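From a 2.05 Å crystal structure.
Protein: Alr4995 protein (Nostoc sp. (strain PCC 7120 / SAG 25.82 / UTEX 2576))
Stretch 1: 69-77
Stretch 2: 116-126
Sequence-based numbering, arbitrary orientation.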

# COMPACT_ATOMS: atom_id res chain seq x y z
N THR B 69 42.42 6.31 -32.17
CA THR B 69 43.81 6.14 -31.76
C THR B 69 44.04 6.39 -30.27
O THR B 69 45.05 5.95 -29.74
N ALA B 70 43.12 7.11 -29.60
CA ALA B 70 43.18 7.26 -28.14
C ALA B 70 43.41 5.91 -27.48
O ALA B 70 44.13 5.79 -26.48
N ASN B 71 42.83 4.87 -28.07
CA ASN B 71 42.91 3.53 -27.51
C ASN B 71 44.10 2.71 -28.01
O ASN B 71 44.21 1.56 -27.68
N ALA B 72 44.97 3.30 -28.81
CA ALA B 72 46.13 2.55 -29.30
C ALA B 72 46.99 2.07 -28.13
O ALA B 72 47.50 0.95 -28.13
N GLY B 73 47.14 2.93 -27.14
CA GLY B 73 47.93 2.62 -25.97
C GLY B 73 48.14 3.89 -25.18
O GLY B 73 47.54 4.92 -25.47
N LEU B 74 49.02 3.83 -24.19
CA LEU B 74 49.24 4.94 -23.29
C LEU B 74 50.69 5.36 -23.36
O LEU B 74 51.58 4.54 -23.14
N VAL B 75 50.94 6.63 -23.63
CA VAL B 75 52.29 7.10 -23.87
C VAL B 75 52.80 7.99 -22.74
O VAL B 75 52.13 8.93 -22.33
N LEU B 76 54.00 7.71 -22.24
CA LEU B 76 54.70 8.65 -21.36
C LEU B 76 56.19 8.64 -21.67
O LEU B 76 56.84 7.61 -21.54
N GLY B 77 56.74 9.79 -22.08
CA GLY B 77 58.14 9.85 -22.46
C GLY B 77 58.41 8.95 -23.67
O GLY B 77 57.70 9.02 -24.68
N PRO B 116 42.82 -6.89 -19.96
CA PRO B 116 42.49 -5.77 -20.85
C PRO B 116 42.85 -4.39 -20.29
O PRO B 116 42.79 -4.13 -19.08
N PHE B 117 43.24 -3.52 -21.21
CA PHE B 117 43.60 -2.14 -20.90
C PHE B 117 43.50 -1.35 -22.18
O PHE B 117 44.07 -1.76 -23.19
N GLU B 118 42.78 -0.23 -22.18
CA GLU B 118 42.49 0.39 -23.47
C GLU B 118 43.09 1.78 -23.65
O GLU B 118 42.48 2.67 -24.26
N GLY B 119 44.31 1.95 -23.16
CA GLY B 119 45.16 3.06 -23.57
C GLY B 119 44.82 4.40 -22.95
O GLY B 119 44.30 4.46 -21.83
N ALA B 120 45.13 5.47 -23.67
CA ALA B 120 44.90 6.80 -23.12
C ALA B 120 43.41 7.08 -23.04
O ALA B 120 42.98 8.02 -22.37
N GLY B 121 42.61 6.27 -23.73
CA GLY B 121 41.17 6.34 -23.59
C GLY B 121 40.68 5.99 -22.18
O GLY B 121 39.60 6.42 -21.79
N ASP B 122 41.47 5.22 -21.44
CA ASP B 122 41.13 4.81 -20.06
C ASP B 122 42.15 5.28 -19.04
O ASP B 122 42.04 4.96 -17.85
N ALA B 123 43.17 6.02 -19.48
CA ALA B 123 44.18 6.51 -18.56
C ALA B 123 44.69 7.86 -19.02
O ALA B 123 45.31 7.97 -20.09
N LEU B 124 44.42 8.89 -18.22
CA LEU B 124 44.78 10.25 -18.61
C LEU B 124 45.78 10.89 -17.67
O LEU B 124 45.62 10.86 -16.45
N LEU B 125 46.81 11.47 -18.26
CA LEU B 125 47.86 12.12 -17.48
C LEU B 125 47.41 13.47 -16.92
O LEU B 125 46.71 14.23 -17.58
N ASP B 126 47.79 13.73 -15.69
CA ASP B 126 47.70 15.07 -15.14
C ASP B 126 48.57 15.97 -16.03
O ASP B 126 49.70 15.59 -16.36

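The two stretches meet at two kinds of surface: a polar, glycine-rich one where the 3-10 segment 69-71 and the start of strand 73-76 meet the loop 117-121, and an apolar one where that strand packs against strand 123-125 and against F117 and A120 of the loop. The strands run nearly parallel, their directions 18° apart, but their axes approach no closer than 8.3 Å, and side chains fill the space between them.

L74 is the centre of the apolar part. Its CA-to-CB bond points toward the other stretch, and the t, p rotamer (chi1 167°, chi2 66°) sets both methyl groups against A123: CD2 of L74 lies 4.0 Å from CB of A123, and CD1 of L74 lies 3.6 Å from O of A123 and also 4.4 Å from CB of A120. Nearer the main chain, CB of L74 sits 3.8 Å from CZ of F117, at the edge of the ring and near its plane. The CA-to-CB bond of F117 itself points sideways; chi1 of 165° (t) carries the ring tip to the leucine.

Further along, L125 also points toward stretch 1. In its m, t rotamer (-72°, 162°), CD1 reaches to 3.6 Å from O of V75 and 3.9 Å from CD1 of L76. L76 starts out sideways, and its t, p conformation (-177°, 60°) brings its end to this methyl contact. The CA-to-CB bond of V75 is also sideways, and its t side chain comes no nearer than 6.5 Å (CB of V75 to CD1 of L125), so the contact with L125 is made by O of V75. L124, between A123 and L125, has its CA-to-CB bond directed away, as expected from the alternation along a strand.

The principal side-chain polar contact comes from N71. With chi1 at -51° (m) and chi2 at 120°, its amide swings in from a sideways CA-to-CB bond, and ND2 donates a nearly straight hydrogen bond to O of E118 (3.1 Å, 168°). CA of N71 approaches the same oxygen at 3.4 Å in a CA-H...O contact. OD1 of N71 and both carboxylate oxygens of E118, whose side chain is m, t, are hydrogen-bonded elsewhere in the structure.

Small residues let the backbones close in. CA of G73 and CA of G119 are 3.7 Å apart; a CB on G119 would clash with N of G73, and one on G121 would clash with ND2 of N71. Backbone hydrogen bonds join N of A120 to O of G73 (3.1 Å) and, weakly, N of G121 to O of A70 (3.2 Å).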

# COMPACT_ATOMS: atom_id res chain seq x y z
CB THR B 69 44.73 7.07 -32.55
OG1 THR B 69 44.25 8.42 -32.44
CG2 THR B 69 44.78 6.66 -34.03
CB ALA B 70 41.90 7.92 -27.60
CB ASN B 71 41.63 2.74 -27.80
CG ASN B 71 40.38 3.52 -27.40
OD1 ASN B 71 39.52 3.80 -28.24
ND2 ASN B 71 40.29 3.89 -26.12
CB ALA B 72 46.97 3.42 -30.26
CB LEU B 74 48.86 4.54 -21.86
CG LEU B 74 49.33 5.51 -20.78
CD1 LEU B 74 48.61 6.83 -20.93
CD2 LEU B 74 49.09 4.91 -19.42
CB VAL B 75 52.37 7.88 -25.20
CG1 VAL B 75 53.72 8.58 -25.34
CG2 VAL B 75 52.10 6.96 -26.38
CB LEU B 76 54.48 8.30 -19.88
CG LEU B 76 55.12 9.29 -18.90
CD1 LEU B 76 54.56 10.70 -19.08
CD2 LEU B 76 54.97 8.84 -17.45
CB PRO B 116 40.97 -5.91 -21.05
CG PRO B 116 40.50 -6.89 -20.04
CD PRO B 116 41.66 -7.77 -19.72
CB PHE B 117 45.01 -2.04 -20.34
CG PHE B 117 45.55 -0.64 -20.33
CD1 PHE B 117 45.12 0.27 -19.38
CD2 PHE B 117 46.50 -0.25 -21.26
CE1 PHE B 117 45.62 1.56 -19.37
CE2 PHE B 117 47.01 1.04 -21.26
CZ PHE B 117 46.57 1.95 -20.30
CB GLU B 118 40.98 0.39 -23.70
CG GLU B 118 40.49 -1.07 -23.80
CD GLU B 118 39.12 -1.24 -24.44
OE1 GLU B 118 38.40 -0.23 -24.63
OE2 GLU B 118 38.76 -2.39 -24.76
CB ALA B 120 45.62 7.87 -23.96
CB ASP B 122 40.99 3.29 -19.94
CG ASP B 122 39.53 2.84 -19.71
OD1 ASP B 122 38.65 3.71 -19.51
OD2 ASP B 122 39.27 1.61 -19.70
CB ALA B 123 45.31 5.53 -18.43
CB LEU B 124 43.53 11.12 -18.69
CG LEU B 124 42.65 10.68 -19.85
CD1 LEU B 124 41.35 11.42 -19.82
CD2 LEU B 124 43.39 10.99 -21.15
CB LEU B 125 49.10 12.33 -18.35
CG LEU B 125 49.88 11.05 -18.67
CD1 LEU B 125 50.81 11.28 -19.87
CD2 LEU B 125 50.67 10.58 -17.45
CB ASP B 126 48.17 15.07 -13.68
CG ASP B 126 48.42 16.45 -13.13
OD1 ASP B 126 47.43 17.13 -12.79
OD2 ASP B 126 49.60 16.84 -13.02